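PDB 4IX8: tyrosine aminotransferase from Leishmania infantum, which probably catalyses the pyridoxal phosphate-dependent transfer of the amino group of tyrosine to 2-oxoglutarate. Local coordinates for residues A[296-300]-A[301-305]; A[120-123]-A[124-127]; A[43-46]-A[47-51]; A[157-160]-A[161-164]. One frame throughout, in Å; residues are numbered along the deposited sequence.

All four contacts are turns or helix ends and partly buried: Y121 and W122 lie inside while R124 is exposed, and buried D162 stands near exposed E160. Contacts 1 and 4 reach the same eight-stranded sheet, contact 1 leaving strand 292-297 for helix 304-313 and contact 4 entering strand 163-168 from helix 145-157. In contact 1 D298 takes two backbone N-H groups, in contact 4 D162 one. Contact 2, at the end of helix 112-122, is aromatic and touches no other chain. Contact 3, a short N-terminal helix, works through backbone bonds, a serine cap and a threonine hydroxyl. An R48-E160 salt bridge joins contacts 3 and 4, and contacts 1, 3 and 4 touch the second subunit.

Contact 1. Residues A[296-300]-A[301-305]; sequences LIDPM and NVAGD
The carboxylate of D298 receives two backbone N-H groups from the chain that follows it. V302 N gives a nearly straight bond to D298 OD1 (3.0 Å, 164°), using the syn lone pair of that oxygen. A303 N reaches D298 OD2 at 2.8 Å, also on the syn side but 32° out of the carboxylate plane. With chi1 at 175°, CG lies opposite the backbone N of D298, and the carboxylate is turned toward the backbone N-H groups of V302 and A303. A third bond, within the backbone, runs from N301 N to D298 O (3.1 Å) and closes a type I beta turn. D298 thus holds the link between strand 292-297 and helix 304-313 through both its carbonyl and its side chain, and A303 stands at the N-cap position of that helix. Water adds another bridge: one molecule donates to D298 OD2 and to N301 OD1, so OD2 accepts from both a peptide and a solvent molecule. Two carbons lie against the carboxylate oxygens, V302 CG2 3.4 Å from D298 OD1 and A303 CB 3.5 Å from D298 OD2. Apolar pairs are few: V302 CG1 meets M300 CB at 4.2 Å, and L296 CD2 approaches A303 CB at 4.5 Å, while L296 also packs on L275 of strand 274-279. Across the dimer interface V302 and A303 pack on F37 and I40 of the second subunit.

Contact 2. Residues A[120-123]-A[124-127]; sequences TYWR and RFCQ
Y121 has its ring swung opposite the backbone N (chi1 166°), whereas F125 turns its ring opposite its own carbonyl carbon; together with W122 these rings form an aromatic cluster where helix 112-122 gives way to a loop. F125 presents its edge to both partners. Its CD2 stands over the centre of the W122 face, 3.5 Å from W122 CE2, in an edge-to-face pair with the planes 64° apart. Toward Y121 the pair is also T-shaped, with planes at 86° and ring centroids 5.7 Å apart. Above the F125 ring, on one face, lies CG of R124. That arginine bends at chi3 so that its guanidinium lies obliquely by Y121, whose CD1 sits over one guanidinium face, 3.7 Å from R124 CZ. Three backbone bonds wind the chain on from the helix: R124 N to Y121 O, F125 N to W122 O, and C126 N to R123 O, each joining residues three apart. The polar atoms of Y121 and W122 have partners farther off: Y121 OH is hydrogen-bonded to E254 OE2, and W122 NE1 to S264 OG. F125 in turn meets F262 edge-to-face, which extends the cluster beyond the helix end. C126 SG comes to 4.0 Å from W122 O.

Contact 3. Residues A[43-46]-A[47-51]; sequences SKHA and QRTLQ
Q47 and R48 fold back over the residues before them at the end of the short helix 44-47, whose start is N-capped by S43 and whose last turn is closed by T49. At the N-cap, A46 N donates to S43 OG (3.0 Å), and the same OG is hydrogen-bonded to T155 O of the second subunit. Q47 N is bound to S43 O at 3.1 Å, and the aliphatic part of its side chain runs along that carbonyl, with CG 3.5 Å from S43 O. R48 is the first residue to leave helical backbone angles. Its N still reaches K44 O in a bent bond (3.2 Å, 138°) and makes only a weak one to H45 O. The R48 side chain starts between its backbone N and carbonyl carbon (chi1 72°) and then runs out extended, which brings CG to 3.4 Å from K44 O and leaves the guanidinium oblique to K44 O. Its polar end is held outside the turn: NE bonds S180 O and NH1 forms a salt bridge with E160 OE2. A46 O accepts T49 N. The T49 hydroxyl has a further partner in S180 OG. H45 ND1 bonds S180 O too, so helix 173-181 holds this turn through several polar groups. The T49 hydroxyl donates to H45 O, OG1 standing 2.7 Å from that oxygen and tilted 34° from the carbonyl plane.

Contact 4. Residues A[157-160]-A[161-164]; sequences LCNE and GDNI
D162 swings its carboxylate back over the turn to meet the backbone N-H of N159, N159 N lying 2.8 Å from D162 OD2 in a nearly straight bond (167°). Its CG lies opposite the carbonyl carbon (chi1 -75°), and the donor comes from above the carboxylate plane. A backbone bond runs the other way, D162 N to N159 O at 3.0 Å, and closes a type II beta turn. At its third position G161 has a positive phi, where a side chain would be jammed against the preceding carbonyl. The turn carries the chain from helix 145-157 into strand 163-168. C158 has SG opposite its carbonyl carbon (chi1 -53°), which leaves the sulfur 4.0 Å from I164 CG2; its CB rests 3.8 Å from D162 OD2. The E160 side chain runs out extended, while N159 OD1 accepts from K44 N of the second subunit. D162 OD1 is paired with K212 NZ. One carboxylate therefore serves a peptide N-H with one oxygen and a lysine with the other, which would probably favour its ionised form despite burial.

Contact 1. Residues A[296-300]-A[301-305]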
ATOM      1  N   LEU A 296      -7.518 -14.677   9.914  1.00 33.83           N
ATOM      2  CA  LEU A 296      -7.485 -14.910  11.353  1.00 29.58           C
ATOM      3  C   LEU A 296      -8.242 -16.189  11.684  1.00 33.14           C
ATOM      4  O   LEU A 296      -9.360 -16.361  11.243  1.00 33.40           O
ATOM      5  CB  LEU A 296      -8.108 -13.732  12.114  1.00 29.96           C
ATOM      6  CG  LEU A 296      -8.130 -13.901  13.653  1.00 27.65           C
ATOM      7  CD1 LEU A 296      -6.762 -13.853  14.217  1.00 26.30           C
ATOM      8  CD2 LEU A 296      -8.971 -12.841  14.276  1.00 28.19           C
ATOM      9  N   ILE A 297      -7.609 -17.084  12.430  1.00 28.56           N
ATOM     10  CA  ILE A 297      -8.236 -18.310  12.911  1.00 29.82           C
ATOM     11  C   ILE A 297      -8.180 -18.288  14.430  1.00 34.32           C
ATOM     12  O   ILE A 297      -7.105 -18.344  15.042  1.00 30.92           O
ATOM     13  CB  ILE A 297      -7.549 -19.559  12.370  1.00 35.73           C
ATOM     14  CG1 ILE A 297      -7.458 -19.493  10.833  1.00 42.89           C
ATOM     15  CG2 ILE A 297      -8.317 -20.820  12.774  1.00 34.85           C
ATOM     16  CD1 ILE A 297      -6.580 -20.574  10.205  1.00 38.38           C
ATOM     17  N   ASP A 298      -9.357 -18.180  15.024  1.00 38.89           N
ATOM     18  CA  ASP A 298      -9.525 -17.855  16.433  1.00 30.45           C
ATOM     19  C   ASP A 298     -10.810 -18.523  16.909  1.00 32.12           C
ATOM     20  O   ASP A 298     -11.865 -17.902  16.951  1.00 40.09           O
ATOM     21  CB  ASP A 298      -9.559 -16.329  16.551  1.00 35.60           C
ATOM     22  CG  ASP A 298      -9.855 -15.837  17.963  1.00 41.81           C
ATOM     23  OD1 ASP A 298      -9.540 -16.586  18.937  1.00 33.28           O
ATOM     24  OD2 ASP A 298     -10.373 -14.691  18.072  1.00 37.80           O
ATOM     25  N   PRO A 299     -10.747 -19.828  17.184  1.00 36.28           N
ATOM     26  CA  PRO A 299     -11.973 -20.588  17.472  1.00 42.10           C
ATOM     27  C   PRO A 299     -12.707 -20.185  18.734  1.00 40.55           C
ATOM     28  O   PRO A 299     -13.908 -20.342  18.747  1.00 42.94           O
ATOM     29  CB  PRO A 299     -11.471 -22.031  17.584  1.00 42.90           C
ATOM     30  CG  PRO A 299     -10.251 -22.046  16.727  1.00 46.51           C
ATOM     31  CD  PRO A 299      -9.592 -20.718  16.958  1.00 34.99           C
ATOM     32  N   MET A 300     -11.996 -19.743  19.770  1.00 40.42           N
ATOM     33  CA  MET A 300     -12.627 -19.322  21.026  1.00 38.25           C
ATOM     34  C   MET A 300     -12.894 -17.834  21.017  1.00 39.65           C
ATOM     35  O   MET A 300     -13.297 -17.290  22.029  1.00 34.54           O
ATOM     36  CB  MET A 300     -11.751 -19.676  22.236  1.00 34.85           C
ATOM     37  CG  MET A 300     -11.571 -21.161  22.484  1.00 55.36           C
ATOM     38  SD  MET A 300     -13.139 -22.090  22.596  1.00 67.19           S
ATOM     39  CE  MET A 300     -13.933 -21.347  24.033  1.00 64.87           C
ATOM     40  N   ASN A 301     -12.710 -17.173  19.872  1.00 36.96           N
ATOM     41  CA  ASN A 301     -12.931 -15.723  19.794  1.00 43.20           C
ATOM     42  C   ASN A 301     -12.255 -14.926  20.937  1.00 42.23           C
ATOM     43  O   ASN A 301     -12.921 -14.175  21.646  1.00 37.74           O
ATOM     44  CB  ASN A 301     -14.442 -15.411  19.785  1.00 47.15           C
ATOM     45  CG  ASN A 301     -14.757 -13.969  19.340  1.00 52.59           C
ATOM     46  OD1 ASN A 301     -14.018 -13.371  18.569  1.00 54.43           O
ATOM     47  ND2 ASN A 301     -15.866 -13.427  19.813  1.00 56.92           N
ATOM     48  N   VAL A 302     -10.927 -15.051  21.075  1.00 41.97           N
ATOM     49  CA  VAL A 302     -10.157 -14.266  22.060  1.00 36.43           C
ATOM     50  C   VAL A 302      -9.442 -13.081  21.407  1.00 32.94           C
ATOM     51  O   VAL A 302      -8.800 -12.282  22.090  1.00 30.13           O
ATOM     52  CB  VAL A 302      -9.095 -15.115  22.796  1.00 36.45           C
ATOM     53  CG1 VAL A 302      -9.767 -16.245  23.537  1.00 42.12           C
ATOM     54  CG2 VAL A 302      -8.041 -15.652  21.830  1.00 36.21           C
ATOM     55  N   ALA A 303      -9.568 -12.952  20.095  1.00 27.97           N
ATOM     56  CA  ALA A 303      -8.833 -11.912  19.397  1.00 34.96           C
ATOM     57  C   ALA A 303      -9.734 -11.088  18.503  1.00 31.58           C
ATOM     58  O   ALA A 303      -9.258 -10.476  17.556  1.00 34.78           O
ATOM     59  CB  ALA A 303      -7.704 -12.523  18.580  1.00 27.44           C
ATOM     60  N   GLY A 304     -11.021 -11.038  18.828  1.00 33.28           N
ATOM     61  CA  GLY A 304     -11.985 -10.269  18.053  1.00 28.81           C
ATOM     62  C   GLY A 304     -11.597  -8.808  17.951  1.00 28.00           C
ATOM     63  O   GLY A 304     -11.799  -8.186  16.916  1.00 35.78           O
ATOM     64  N   ASP A 305     -11.071  -8.237  19.025  1.00 27.47           N
ATOM     65  CA  ASP A 305     -10.662  -6.854  18.975  1.00 26.84           C
ATOM     66  C   ASP A 305      -9.497  -6.656  18.007  1.00 27.59           C
ATOM     67  O   ASP A 305      -9.408  -5.625  17.356  1.00 28.80           O
ATOM     68  CB  ASP A 305     -10.245  -6.361  20.350  1.00 28.19           C
ATOM     69  CG  ASP A 305     -11.352  -6.413  21.351  1.00 55.74           C
ATOM     70  OD1 ASP A 305     -12.524  -6.245  20.920  1.00 63.15           O
ATOM     71  OD2 ASP A 305     -11.043  -6.638  22.569  1.00 63.91           O
TER
HETATM   72  O   HOH W   1     -12.327 -13.587  16.580  1.00 28.58           O

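Contact 2. Residues A[120-123]-A[124-127]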
ATOM      1  N   THR A 120     -12.069 -20.323   0.877  1.00 43.85           N
ATOM      2  CA  THR A 120     -12.260 -21.641   0.266  1.00 44.12           C
ATOM      3  C   THR A 120     -10.927 -22.234  -0.154  1.00 41.92           C
ATOM      4  O   THR A 120     -10.685 -23.430   0.020  1.00 40.74           O
ATOM      5  CB  THR A 120     -13.152 -21.564  -0.961  1.00 46.95           C
ATOM      6  OG1 THR A 120     -14.433 -21.043  -0.582  1.00 50.11           O
ATOM      7  CG2 THR A 120     -13.302 -22.938  -1.610  1.00 47.70           C
ATOM      8  N   TYR A 121     -10.066 -21.384  -0.709  1.00 42.43           N
ATOM      9  CA  TYR A 121      -8.732 -21.807  -1.160  1.00 38.23           C
ATOM     10  C   TYR A 121      -7.862 -22.332  -0.031  1.00 37.24           C
ATOM     11  O   TYR A 121      -7.255 -23.379  -0.169  1.00 37.80           O
ATOM     12  CB  TYR A 121      -8.032 -20.636  -1.862  1.00 39.71           C
ATOM     13  CG  TYR A 121      -6.538 -20.775  -2.091  1.00 36.29           C
ATOM     14  CD1 TYR A 121      -6.018 -21.466  -3.188  1.00 41.53           C
ATOM     15  CD2 TYR A 121      -5.648 -20.122  -1.269  1.00 34.91           C
ATOM     16  CE1 TYR A 121      -4.610 -21.555  -3.396  1.00 36.55           C
ATOM     17  CE2 TYR A 121      -4.290 -20.190  -1.470  1.00 33.97           C
ATOM     18  CZ  TYR A 121      -3.767 -20.906  -2.507  1.00 37.32           C
ATOM     19  OH  TYR A 121      -2.400 -20.930  -2.634  1.00 40.87           O
ATOM     20  N   TRP A 122      -7.868 -21.654   1.111  1.00 37.84           N
ATOM     21  CA  TRP A 122      -6.961 -22.020   2.199  1.00 37.74           C
ATOM     22  C   TRP A 122      -7.408 -23.315   2.866  1.00 37.47           C
ATOM     23  O   TRP A 122      -6.624 -23.959   3.560  1.00 41.29           O
ATOM     24  CB  TRP A 122      -6.848 -20.909   3.257  1.00 33.50           C
ATOM     25  CG  TRP A 122      -5.457 -20.938   3.819  1.00 36.92           C
ATOM     26  CD1 TRP A 122      -5.019 -21.633   4.914  1.00 36.15           C
ATOM     27  CD2 TRP A 122      -4.292 -20.301   3.260  1.00 32.80           C
ATOM     28  NE1 TRP A 122      -3.662 -21.446   5.082  1.00 39.29           N
ATOM     29  CE2 TRP A 122      -3.195 -20.655   4.065  1.00 33.63           C
ATOM     30  CE3 TRP A 122      -4.080 -19.468   2.161  1.00 35.02           C
ATOM     31  CZ2 TRP A 122      -1.917 -20.195   3.810  1.00 32.52           C
ATOM     32  CZ3 TRP A 122      -2.801 -19.022   1.905  1.00 35.94           C
ATOM     33  CH2 TRP A 122      -1.743 -19.382   2.722  1.00 31.52           C
ATOM     34  N   ARG A 123      -8.644 -23.724   2.589  1.00 44.28           N
ATOM     35  CA  ARG A 123      -9.193 -24.955   3.139  1.00 46.24           C
ATOM     36  C   ARG A 123      -8.443 -26.180   2.679  1.00 47.87           C
ATOM     37  O   ARG A 123      -8.432 -27.185   3.373  1.00 52.10           O
ATOM     38  CB  ARG A 123     -10.667 -25.087   2.769  1.00 54.00           C
ATOM     39  CG  ARG A 123     -11.466 -23.912   3.287  1.00 62.62           C
ATOM     40  CD  ARG A 123     -12.825 -24.292   3.789  1.00 66.26           C
ATOM     41  NE  ARG A 123     -13.448 -23.218   4.562  1.00 56.55           N
ATOM     42  CZ  ARG A 123     -14.695 -23.291   5.015  1.00 71.27           C
ATOM     43  NH1 ARG A 123     -15.443 -24.382   4.755  1.00 65.48           N
ATOM     44  NH2 ARG A 123     -15.197 -22.284   5.728  1.00 78.28           N
ATOM     45  N   ARG A 124      -7.794 -26.084   1.524  1.00 46.71           N
ATOM     46  CA  ARG A 124      -7.074 -27.218   0.971  1.00 46.34           C
ATOM     47  C   ARG A 124      -5.839 -27.532   1.796  1.00 48.47           C
ATOM     48  O   ARG A 124      -5.264 -28.604   1.668  1.00 59.31           O
ATOM     49  CB  ARG A 124      -6.684 -26.937  -0.481  1.00 41.13           C
ATOM     50  CG  ARG A 124      -5.546 -25.885  -0.642  1.00 63.25           C
ATOM     51  CD  ARG A 124      -5.432 -25.307  -2.074  1.00 58.38           C
ATOM     52  NE  ARG A 124      -6.749 -25.180  -2.719  1.00 59.55           N
ATOM     53  CZ  ARG A 124      -6.956 -24.941  -4.014  1.00 56.36           C
ATOM     54  NH1 ARG A 124      -5.940 -24.837  -4.862  1.00 53.29           N
ATOM     55  NH2 ARG A 124      -8.191 -24.861  -4.475  1.00 59.74           N
ATOM     56  N   PHE A 125      -5.421 -26.588   2.622  1.00 43.29           N
ATOM     57  CA  PHE A 125      -4.264 -26.780   3.484  1.00 42.18           C
ATOM     58  C   PHE A 125      -4.645 -27.406   4.820  1.00 44.21           C
ATOM     59  O   PHE A 125      -3.774 -27.651   5.672  1.00 45.68           O
ATOM     60  CB  PHE A 125      -3.561 -25.458   3.719  1.00 37.31           C
ATOM     61  CG  PHE A 125      -2.952 -24.876   2.471  1.00 44.96           C
ATOM     62  CD1 PHE A 125      -2.097 -25.638   1.683  1.00 41.94           C
ATOM     63  CD2 PHE A 125      -3.226 -23.559   2.090  1.00 39.76           C
ATOM     64  CE1 PHE A 125      -1.531 -25.111   0.519  1.00 43.98           C
ATOM     65  CE2 PHE A 125      -2.659 -23.023   0.907  1.00 40.74           C
ATOM     66  CZ  PHE A 125      -1.813 -23.795   0.128  1.00 45.06           C
ATOM     67  N   CYS A 126      -5.943 -27.657   4.990  1.00 48.83           N
ATOM     68  CA  CYS A 126      -6.485 -28.260   6.205  1.00 47.45           C
ATOM     69  C   CYS A 126      -6.969 -29.668   5.921  1.00 48.59           C
ATOM     70  O   CYS A 126      -7.705 -29.898   4.970  1.00 46.89           O
ATOM     71  CB  CYS A 126      -7.622 -27.409   6.759  1.00 47.01           C
ATOM     72  SG  CYS A 126      -7.099 -25.704   7.106  1.00 47.11           S
ATOM     73  N   GLN A 127      -6.550 -30.620   6.740  1.00 46.46           N
ATOM     74  CA  GLN A 127      -6.868 -32.009   6.464  1.00 47.81           C
ATOM     75  C   GLN A 127      -8.211 -32.471   7.020  1.00 56.53           C
ATOM     76  O   GLN A 127      -8.587 -33.605   6.802  1.00 65.54           O
ATOM     77  CB  GLN A 127      -5.780 -32.913   7.032  1.00 48.38           C
ATOM     78  CG  GLN A 127      -4.407 -32.698   6.444  1.00 47.36           C
ATOM     79  CD  GLN A 127      -3.386 -33.630   7.055  1.00 56.53           C
ATOM     80  OE1 GLN A 127      -3.430 -34.841   6.842  1.00 62.40           O
ATOM     81  NE2 GLN A 127      -2.480 -33.077   7.853  1.00 58.31           N
TER

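Contact 3. Residues A[43-46]-A[47-51]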
ATOM      1  N   SER A  43       8.466  14.094  10.461  1.00 39.74           N
ATOM      2  CA  SER A  43       8.050  13.477  11.705  1.00 35.91           C
ATOM      3  C   SER A  43       9.042  12.444  12.206  1.00 38.06           C
ATOM      4  O   SER A  43       9.838  11.921  11.441  1.00 43.29           O
ATOM      5  CB  SER A  43       6.720  12.787  11.491  1.00 32.02           C
ATOM      6  OG  SER A  43       6.942  11.631  10.715  1.00 34.35           O
ATOM      7  N   LYS A  44       8.944  12.094  13.479  1.00 36.77           N
ATOM      8  CA  LYS A  44       9.780  11.045  14.045  1.00 31.96           C
ATOM      9  C   LYS A  44       9.510   9.697  13.388  1.00 29.66           C
ATOM     10  O   LYS A  44      10.417   8.933  13.088  1.00 29.54           O
ATOM     11  CB  LYS A  44       9.531  10.968  15.538  1.00 29.72           C
ATOM     12  CG  LYS A  44      10.537  10.180  16.317  1.00 55.04           C
ATOM     13  CD  LYS A  44      10.493  10.549  17.806  1.00 55.17           C
ATOM     14  CE  LYS A  44      11.401   9.664  18.639  1.00 55.79           C
ATOM     15  NZ  LYS A  44      11.713  10.224  19.978  1.00 57.76           N
ATOM     16  N   HIS A  45       8.244   9.408  13.159  1.00 29.52           N
ATOM     17  CA  HIS A  45       7.845   8.205  12.440  1.00 28.26           C
ATOM     18  C   HIS A  45       8.572   8.081  11.051  1.00 31.78           C
ATOM     19  O   HIS A  45       9.173   7.063  10.738  1.00 30.82           O
ATOM     20  CB  HIS A  45       6.344   8.278  12.309  1.00 26.74           C
ATOM     21  CG  HIS A  45       5.716   7.257  11.427  1.00 26.03           C
ATOM     22  ND1 HIS A  45       6.023   5.905  11.459  1.00 25.19           N
ATOM     23  CD2 HIS A  45       4.713   7.380  10.533  1.00 26.15           C
ATOM     24  CE1 HIS A  45       5.249   5.263  10.615  1.00 25.56           C
ATOM     25  NE2 HIS A  45       4.442   6.140  10.032  1.00 26.92           N
ATOM     26  N   ALA A  46       8.602   9.150  10.274  1.00 35.23           N
ATOM     27  CA  ALA A  46       9.270   9.132   8.987  1.00 33.17           C
ATOM     28  C   ALA A  46      10.774   8.914   9.150  1.00 37.30           C
ATOM     29  O   ALA A  46      11.354   8.041   8.507  1.00 35.40           O
ATOM     30  CB  ALA A  46       9.003  10.426   8.273  1.00 34.53           C
ATOM     31  N   GLN A  47      11.379   9.676  10.047  1.00 37.93           N
ATOM     32  CA  GLN A  47      12.823   9.653  10.275  1.00 39.53           C
ATOM     33  C   GLN A  47      13.366   8.277  10.625  1.00 42.87           C
ATOM     34  O   GLN A  47      14.511   7.985  10.345  1.00 55.09           O
ATOM     35  CB  GLN A  47      13.177  10.635  11.384  1.00 41.04           C
ATOM     36  CG  GLN A  47      13.275  12.080  10.889  1.00 52.92           C
ATOM     37  CD  GLN A  47      13.316  13.102  12.018  1.00 57.12           C
ATOM     38  OE1 GLN A  47      12.907  14.244  11.838  1.00 65.80           O
ATOM     39  NE2 GLN A  47      13.784  12.694  13.184  1.00 61.70           N
ATOM     40  N   ARG A  48      12.567   7.439  11.264  1.00 39.12           N
ATOM     41  CA  ARG A  48      13.046   6.133  11.713  1.00 35.11           C
ATOM     42  C   ARG A  48      12.546   5.006  10.836  1.00 36.27           C
ATOM     43  O   ARG A  48      12.728   3.837  11.163  1.00 35.21           O
ATOM     44  CB  ARG A  48      12.618   5.878  13.154  1.00 38.31           C
ATOM     45  CG  ARG A  48      11.165   5.606  13.325  1.00 39.55           C
ATOM     46  CD  ARG A  48      10.788   5.748  14.826  1.00 33.98           C
ATOM     47  NE  ARG A  48       9.336   5.676  15.005  1.00 39.03           N
ATOM     48  CZ  ARG A  48       8.718   5.787  16.173  1.00 41.53           C
ATOM     49  NH1 ARG A  48       9.419   5.961  17.287  1.00 35.61           N
ATOM     50  NH2 ARG A  48       7.392   5.705  16.212  1.00 39.00           N
ATOM     51  N   THR A  49      11.914   5.356   9.724  1.00 27.73           N
ATOM     52  CA  THR A  49      11.434   4.350   8.789  1.00 43.76           C
ATOM     53  C   THR A  49      12.507   4.048   7.738  1.00 43.23           C
ATOM     54  O   THR A  49      12.695   4.865   6.855  1.00 39.25           O
ATOM     55  CB  THR A  49      10.176   4.819   8.082  1.00 34.44           C
ATOM     56  OG1 THR A  49       9.123   4.983   9.046  1.00 30.40           O
ATOM     57  CG2 THR A  49       9.765   3.830   6.984  1.00 28.01           C
ATOM     58  N   LEU A  50      13.144   2.866   7.823  1.00 47.47           N
ATOM     59  CA  LEU A  50      14.305   2.496   6.999  1.00 47.91           C
ATOM     60  C   LEU A  50      14.232   1.064   6.482  1.00 55.76           C
ATOM     61  O   LEU A  50      13.852   0.136   7.218  1.00 53.77           O
ATOM     62  CB  LEU A  50      15.594   2.641   7.784  1.00 45.81           C
ATOM     63  CG  LEU A  50      15.746   3.995   8.473  1.00 63.03           C
ATOM     64  CD1 LEU A  50      16.945   3.956   9.384  1.00 61.93           C
ATOM     65  CD2 LEU A  50      15.869   5.157   7.475  1.00 72.36           C
ATOM     66  N   GLN A  51      14.596   0.881   5.217  1.00 52.79           N
ATOM     67  CA  GLN A  51      14.651  -0.445   4.630  1.00 53.46           C
ATOM     68  C   GLN A  51      16.108  -0.741   4.245  1.00 58.79           C
ATOM     69  O   GLN A  51      16.620  -0.176   3.291  1.00 60.57           O
ATOM     70  CB  GLN A  51      13.708  -0.537   3.417  1.00 72.65           C
ATOM     71  CG  GLN A  51      13.605  -1.953   2.825  1.00 89.73           C
ATOM     72  CD  GLN A  51      12.750  -2.874   3.705  1.00 94.42           C
ATOM     73  OE1 GLN A  51      13.286  -3.741   4.407  1.00 95.72           O
ATOM     74  NE2 GLN A  51      11.417  -2.702   3.652  1.00 89.74           N
TER

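Contact 4. Residues A[157-160]-A[161-164]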
ATOM      1  N   LEU A 157      -2.191  -4.351  16.650  1.00 32.79           N
ATOM      2  CA  LEU A 157      -1.954  -5.190  17.825  1.00 21.49           C
ATOM      3  C   LEU A 157      -1.113  -4.465  18.893  1.00 22.70           C
ATOM      4  O   LEU A 157      -1.355  -4.578  20.109  1.00 27.54           O
ATOM      5  CB  LEU A 157      -1.265  -6.503  17.379  1.00 31.06           C
ATOM      6  CG  LEU A 157      -1.031  -7.554  18.450  1.00 26.74           C
ATOM      7  CD1 LEU A 157      -2.352  -8.181  18.928  1.00 32.14           C
ATOM      8  CD2 LEU A 157      -0.121  -8.590  17.901  1.00 26.36           C
ATOM      9  N   CYS A 158      -0.079  -3.771  18.429  1.00 27.79           N
ATOM     10  CA  CYS A 158       0.960  -3.230  19.305  1.00 25.92           C
ATOM     11  C   CYS A 158       0.868  -1.715  19.416  1.00 26.76           C
ATOM     12  O   CYS A 158       0.429  -1.000  18.507  1.00 33.46           O
ATOM     13  CB  CYS A 158       2.362  -3.571  18.793  1.00 36.13           C
ATOM     14  SG  CYS A 158       2.615  -5.306  18.489  1.00 23.72           S
ATOM     15  N   ASN A 159       1.285  -1.255  20.570  1.00 26.27           N
ATOM     16  CA  ASN A 159       1.567   0.139  20.789  1.00 26.90           C
ATOM     17  C   ASN A 159       3.083   0.318  20.834  1.00 21.88           C
ATOM     18  O   ASN A 159       3.834  -0.639  21.082  1.00 28.62           O
ATOM     19  CB  ASN A 159       0.965   0.600  22.114  1.00 25.43           C
ATOM     20  CG  ASN A 159      -0.568   0.467  22.167  1.00 23.95           C
ATOM     21  OD1 ASN A 159      -1.286   0.965  21.303  1.00 26.31           O
ATOM     22  ND2 ASN A 159      -1.068  -0.150  23.231  1.00 28.91           N
ATOM     23  N   GLU A 160       3.516   1.552  20.694  1.00 24.69           N
ATOM     24  CA  GLU A 160       4.907   1.900  20.814  1.00 22.59           C
ATOM     25  C   GLU A 160       5.375   1.498  22.201  1.00 25.21           C
ATOM     26  O   GLU A 160       4.696   1.759  23.177  1.00 33.20           O
ATOM     27  CB  GLU A 160       5.084   3.401  20.521  1.00 23.21           C
ATOM     28  CG  GLU A 160       6.521   3.854  20.599  1.00 36.00           C
ATOM     29  CD  GLU A 160       6.837   5.167  19.906  1.00 38.39           C
ATOM     30  OE1 GLU A 160       5.991   5.700  19.153  1.00 37.79           O
ATOM     31  OE2 GLU A 160       7.980   5.656  20.132  1.00 51.78           O
ATOM     32  N   GLY A 161       6.476   0.759  22.286  1.00 28.51           N
ATOM     33  CA  GLY A 161       6.972   0.244  23.554  1.00 23.06           C
ATOM     34  C   GLY A 161       6.732  -1.251  23.731  1.00 22.65           C
ATOM     35  O   GLY A 161       7.238  -1.899  24.674  1.00 23.01           O
ATOM     36  N   ASP A 162       5.896  -1.801  22.875  1.00 22.12           N
ATOM     37  CA  ASP A 162       5.675  -3.242  22.846  1.00 21.85           C
ATOM     38  C   ASP A 162       6.813  -3.917  22.095  1.00 25.48           C
ATOM     39  O   ASP A 162       7.587  -3.249  21.383  1.00 24.53           O
ATOM     40  CB  ASP A 162       4.359  -3.569  22.162  1.00 24.40           C
ATOM     41  CG  ASP A 162       3.155  -3.254  23.043  1.00 33.37           C
ATOM     42  OD1 ASP A 162       3.360  -3.144  24.264  1.00 25.72           O
ATOM     43  OD2 ASP A 162       2.005  -3.179  22.530  1.00 25.50           O
ATOM     44  N   ASN A 163       6.895  -5.233  22.232  1.00 25.71           N
ATOM     45  CA  ASN A 163       7.804  -6.017  21.404  1.00 25.92           C
ATOM     46  C   ASN A 163       7.137  -7.250  20.796  1.00 26.58           C
ATOM     47  O   ASN A 163       6.125  -7.696  21.298  1.00 24.69           O
ATOM     48  CB  ASN A 163       9.020  -6.412  22.230  1.00 22.43           C
ATOM     49  CG  ASN A 163       8.681  -7.392  23.375  1.00 31.08           C
ATOM     50  OD1 ASN A 163       8.632  -8.619  23.170  1.00 25.40           O
ATOM     51  ND2 ASN A 163       8.550  -6.857  24.608  1.00 31.23           N
ATOM     52  N   ILE A 164       7.680  -7.752  19.681  1.00 25.64           N
ATOM     53  CA  ILE A 164       7.283  -9.050  19.119  1.00 26.64           C
ATOM     54  C   ILE A 164       8.510  -9.915  18.876  1.00 27.64           C
ATOM     55  O   ILE A 164       9.612  -9.393  18.714  1.00 23.25           O
ATOM     56  CB  ILE A 164       6.511  -8.931  17.800  1.00 24.07           C
ATOM     57  CG1 ILE A 164       7.280  -8.086  16.794  1.00 24.52           C
ATOM     58  CG2 ILE A 164       5.152  -8.304  18.030  1.00 27.85           C
ATOM     59  CD1 ILE A 164       6.655  -8.156  15.416  1.00 24.66           C
TER